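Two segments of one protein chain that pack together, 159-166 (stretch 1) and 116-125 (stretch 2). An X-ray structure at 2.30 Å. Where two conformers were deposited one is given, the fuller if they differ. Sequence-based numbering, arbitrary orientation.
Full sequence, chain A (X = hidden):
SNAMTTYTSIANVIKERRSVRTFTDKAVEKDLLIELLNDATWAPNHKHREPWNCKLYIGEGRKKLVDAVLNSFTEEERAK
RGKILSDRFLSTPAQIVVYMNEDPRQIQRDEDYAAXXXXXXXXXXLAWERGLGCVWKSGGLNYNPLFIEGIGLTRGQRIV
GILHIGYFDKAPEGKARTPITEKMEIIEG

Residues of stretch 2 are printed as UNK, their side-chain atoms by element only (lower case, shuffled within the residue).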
# COMPACT_ATOMS: atom_id res chain seq x y z
N ILE A 159 -11.38 8.60 -4.70
CA ILE A 159 -10.12 9.29 -4.53
C ILE A 159 -9.41 8.61 -3.38
O ILE A 159 -9.86 8.66 -2.24
CB ILE A 159 -10.31 10.81 -4.27
CG1 ILE A 159 -11.03 11.46 -5.46
CG2 ILE A 159 -8.97 11.49 -3.92
CD1 ILE A 159 -11.31 12.96 -5.28
N VAL A 160 -8.31 7.96 -3.71
CA VAL A 160 -7.50 7.27 -2.72
C VAL A 160 -6.59 8.21 -1.93
O VAL A 160 -6.37 8.01 -0.74
CB VAL A 160 -6.71 6.12 -3.36
CG1 VAL A 160 -6.01 5.33 -2.31
CG2 VAL A 160 -7.70 5.24 -4.15
N GLY A 161 -6.09 9.25 -2.59
CA GLY A 161 -5.26 10.22 -1.90
C GLY A 161 -4.91 11.39 -2.79
O GLY A 161 -5.01 11.31 -4.02
N ILE A 162 -4.55 12.50 -2.15
CA ILE A 162 -3.92 13.60 -2.86
C ILE A 162 -2.51 13.69 -2.33
O ILE A 162 -2.30 13.90 -1.15
CB ILE A 162 -4.67 14.95 -2.71
CG1 ILE A 162 -6.14 14.76 -3.12
CG2 ILE A 162 -3.93 16.08 -3.52
CD1 ILE A 162 -6.97 16.04 -3.23
N LEU A 163 -1.54 13.49 -3.22
CA LEU A 163 -0.15 13.58 -2.83
C LEU A 163 0.35 15.00 -3.08
O LEU A 163 0.21 15.51 -4.17
CB LEU A 163 0.70 12.58 -3.61
CG LEU A 163 0.51 11.09 -3.41
CD1 LEU A 163 0.90 10.45 -4.71
CD2 LEU A 163 1.38 10.59 -2.24
N HIS A 164 0.91 15.61 -2.04
CA HIS A 164 1.51 16.95 -2.11
C HIS A 164 3.02 16.77 -2.11
O HIS A 164 3.56 16.08 -1.27
CB HIS A 164 1.05 17.82 -0.95
CG HIS A 164 -0.41 18.18 -1.03
ND1 HIS A 164 -0.85 19.47 -1.21
CD2 HIS A 164 -1.53 17.41 -0.96
CE1 HIS A 164 -2.17 19.49 -1.23
NE2 HIS A 164 -2.60 18.25 -1.09
N ILE A 165 3.68 17.37 -3.08
CA ILE A 165 5.03 16.96 -3.44
C ILE A 165 5.94 18.16 -3.68
O ILE A 165 5.52 19.14 -4.28
CB ILE A 165 5.03 16.12 -4.75
CG1 ILE A 165 4.02 14.98 -4.66
CG2 ILE A 165 6.43 15.60 -5.09
CD1 ILE A 165 3.43 14.56 -6.01
N GLY A 166 7.18 18.06 -3.22
CA GLY A 166 8.21 19.01 -3.61
C GLY A 166 9.49 18.77 -2.84
O GLY A 166 9.54 17.92 -1.94
N UNK A 116 -3.96 0.25 -5.38
CA UNK A 116 -3.77 1.68 -5.54
C UNK A 116 -2.95 2.27 -4.36
O UNK A 116 -2.10 3.10 -4.59
c UNK A 116 -4.88 3.85 -5.90
c UNK A 116 -5.09 2.38 -5.75
o UNK A 116 -5.68 1.87 -6.95
N UNK A 117 -3.14 1.75 -3.15
CA UNK A 117 -2.29 2.10 -2.02
C UNK A 117 -0.84 1.64 -2.14
O UNK A 117 0.06 2.36 -1.72
s UNK A 117 -4.48 2.31 -0.39
c UNK A 117 -2.89 1.59 -0.72
N UNK A 118 -0.61 0.45 -2.71
CA UNK A 118 0.71 -0.08 -2.97
C UNK A 118 1.47 0.81 -3.99
O UNK A 118 2.65 1.09 -3.80
c UNK A 118 0.66 -1.63 -3.47
N UNK A 119 0.78 1.22 -5.06
CA UNK A 119 1.28 2.19 -6.05
C UNK A 119 1.70 3.51 -5.40
O UNK A 119 2.78 4.02 -5.70
c UNK A 119 -0.21 5.79 -8.64
c UNK A 119 1.24 3.49 -9.15
c UNK A 119 1.39 4.55 -9.96
c UNK A 119 0.67 5.74 -9.71
c UNK A 119 -0.35 4.72 -7.84
c UNK A 119 0.21 2.37 -7.14
c UNK A 119 0.40 3.56 -8.04
N UNK A 120 0.89 4.02 -4.48
CA UNK A 120 1.18 5.31 -3.82
C UNK A 120 2.36 5.22 -2.88
O UNK A 120 3.17 6.14 -2.83
c UNK A 120 -1.13 6.34 -4.03
se UNK A 120 -2.78 6.99 -3.19
c UNK A 120 -0.04 5.88 -3.09
c UNK A 120 -2.15 8.67 -2.52
N UNK A 121 2.42 4.13 -2.13
CA UNK A 121 3.54 3.86 -1.27
C UNK A 121 4.84 3.67 -2.06
O UNK A 121 5.86 4.24 -1.69
o UNK A 121 5.90 2.95 2.25
c UNK A 121 4.49 2.22 0.46
c UNK A 121 3.27 2.66 -0.36
n UNK A 121 4.35 4.40 1.52
c UNK A 121 4.96 3.23 1.49
N UNK A 122 4.78 2.90 -3.16
CA UNK A 122 5.90 2.80 -4.10
C UNK A 122 6.37 4.18 -4.49
O UNK A 122 7.56 4.47 -4.45
c UNK A 122 5.46 0.63 -5.32
n UNK A 122 4.87 0.03 -6.34
c UNK A 122 5.46 2.13 -5.39
o UNK A 122 5.98 0.00 -4.39
N UNK A 123 5.42 5.02 -4.92
CA UNK A 123 5.73 6.36 -5.39
C UNK A 123 6.44 7.16 -4.31
O UNK A 123 7.40 7.87 -4.59
c UNK A 123 5.56 10.09 -7.86
c UNK A 123 5.05 10.82 -5.62
c UNK A 123 5.24 8.80 -7.52
c UNK A 123 4.78 8.51 -6.21
c UNK A 123 5.47 11.11 -6.90
c UNK A 123 4.72 9.54 -5.28
c UNK A 123 4.47 7.12 -5.81
N UNK A 124 5.95 7.06 -3.07
CA UNK A 124 6.50 7.82 -1.95
C UNK A 124 7.95 7.42 -1.69
O UNK A 124 8.79 8.28 -1.43
n UNK A 124 3.29 9.57 1.21
c UNK A 124 3.73 8.41 0.75
o UNK A 124 3.75 7.40 1.44
c UNK A 124 5.65 7.64 -0.71
c UNK A 124 4.29 8.38 -0.70
N UNK A 125 8.23 6.12 -1.82
CA UNK A 125 9.58 5.56 -1.67
C UNK A 125 10.52 6.00 -2.79
O UNK A 125 11.60 6.51 -2.54
c UNK A 125 9.49 4.00 0.90
c UNK A 125 8.71 1.92 -0.38
c UNK A 125 8.80 3.47 -0.36
c UNK A 125 9.50 4.02 -1.59

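Position 116 opens this part of the helix. Its CB carries one oxygen and one carbon. That carbon lies 3.6 Å from CG2 of Val-160. A beta-branched side chain with one hydroxyl is Thr-116. Its methyl meets the strand, while OG1 is hydrogen-bonded elsewhere in the structure.

Position 117 has one carbon and one sulfur. The CA-to-CB bond points sideways, and the sulfur sits 3.9 Å from CG1 of Val-160. This is Cys-117, and the contact is apolar.

Position 118 has a single side-chain carbon and is out of reach of the strand. It is Ala-118.

Position 119 has one carbon followed by a ring of six carbons, with no oxygen on the ring. It is Phe-119. Its ring makes no contact with the strand.

Position 120 has an unbranched chain of two carbons, one selenium and one carbon. The selenium touches Val-160, and the last carbon touches Gly-161 and Leu-163. It is selenomethionine, numbered Met-120. SE is 3.7 Å from CG1 of Val-160. CE is 3.5 Å from CA of Gly-161 and 3.7 Å from CG of Leu-163. The chi3 angle of 73° bends the terminal methyl over Gly-161.

Position 121 has three carbons, the third carrying one oxygen and one nitrogen. Its CA-to-CB bond points away from the strand, and the side chain makes no contact with it. The terminal amide on this longer chain gives Gln-121.

Position 122 has two carbons, the second carrying one oxygen and one nitrogen. The shorter amide is Asn-122. It does not reach the strand.

Position 123 again has one carbon and a plain six-carbon ring, but here the CA-to-CB bond points toward the strand. The ring touches Leu-163 and Ile-165. It is Phe-123. CD2 lies 4.0 Å from CD1 of Leu-163, and CE2 lies 4.1 Å from CD1 of Ile-165. Both methyls approach the ring obliquely.

Position 124 has three carbons and a terminal oxygen and nitrogen. Its CA-to-CB bond points sideways, and a side-chain carbon touches Leu-163. It is Gln-124. CG comes 4.0 Å from CD2 of Leu-163, so an aliphatic part of the chain makes this contact.

Position 125 has four carbons, forked at the second. It is Leu-125, out of reach of the strand.

The helix and strand run nearly parallel, at 13°, with axes 9.3 Å apart at closest approach. Thr-116, Met-120 and Phe-123 recur about one helical turn apart, and their CA-to-CB bonds point toward the strand. Val-160, Leu-163 and Ile-165 meet them. Gly-161 leaves room for the selenomethionine methyl: an ideal CB there would be 2.3 Å from CE of Met-120. No hydrogen bond crosses the contact. It is largely apolar packing, and it buries 418 Å² in total.

Stretch 2, residues 116-125: TCAFMQNFQL
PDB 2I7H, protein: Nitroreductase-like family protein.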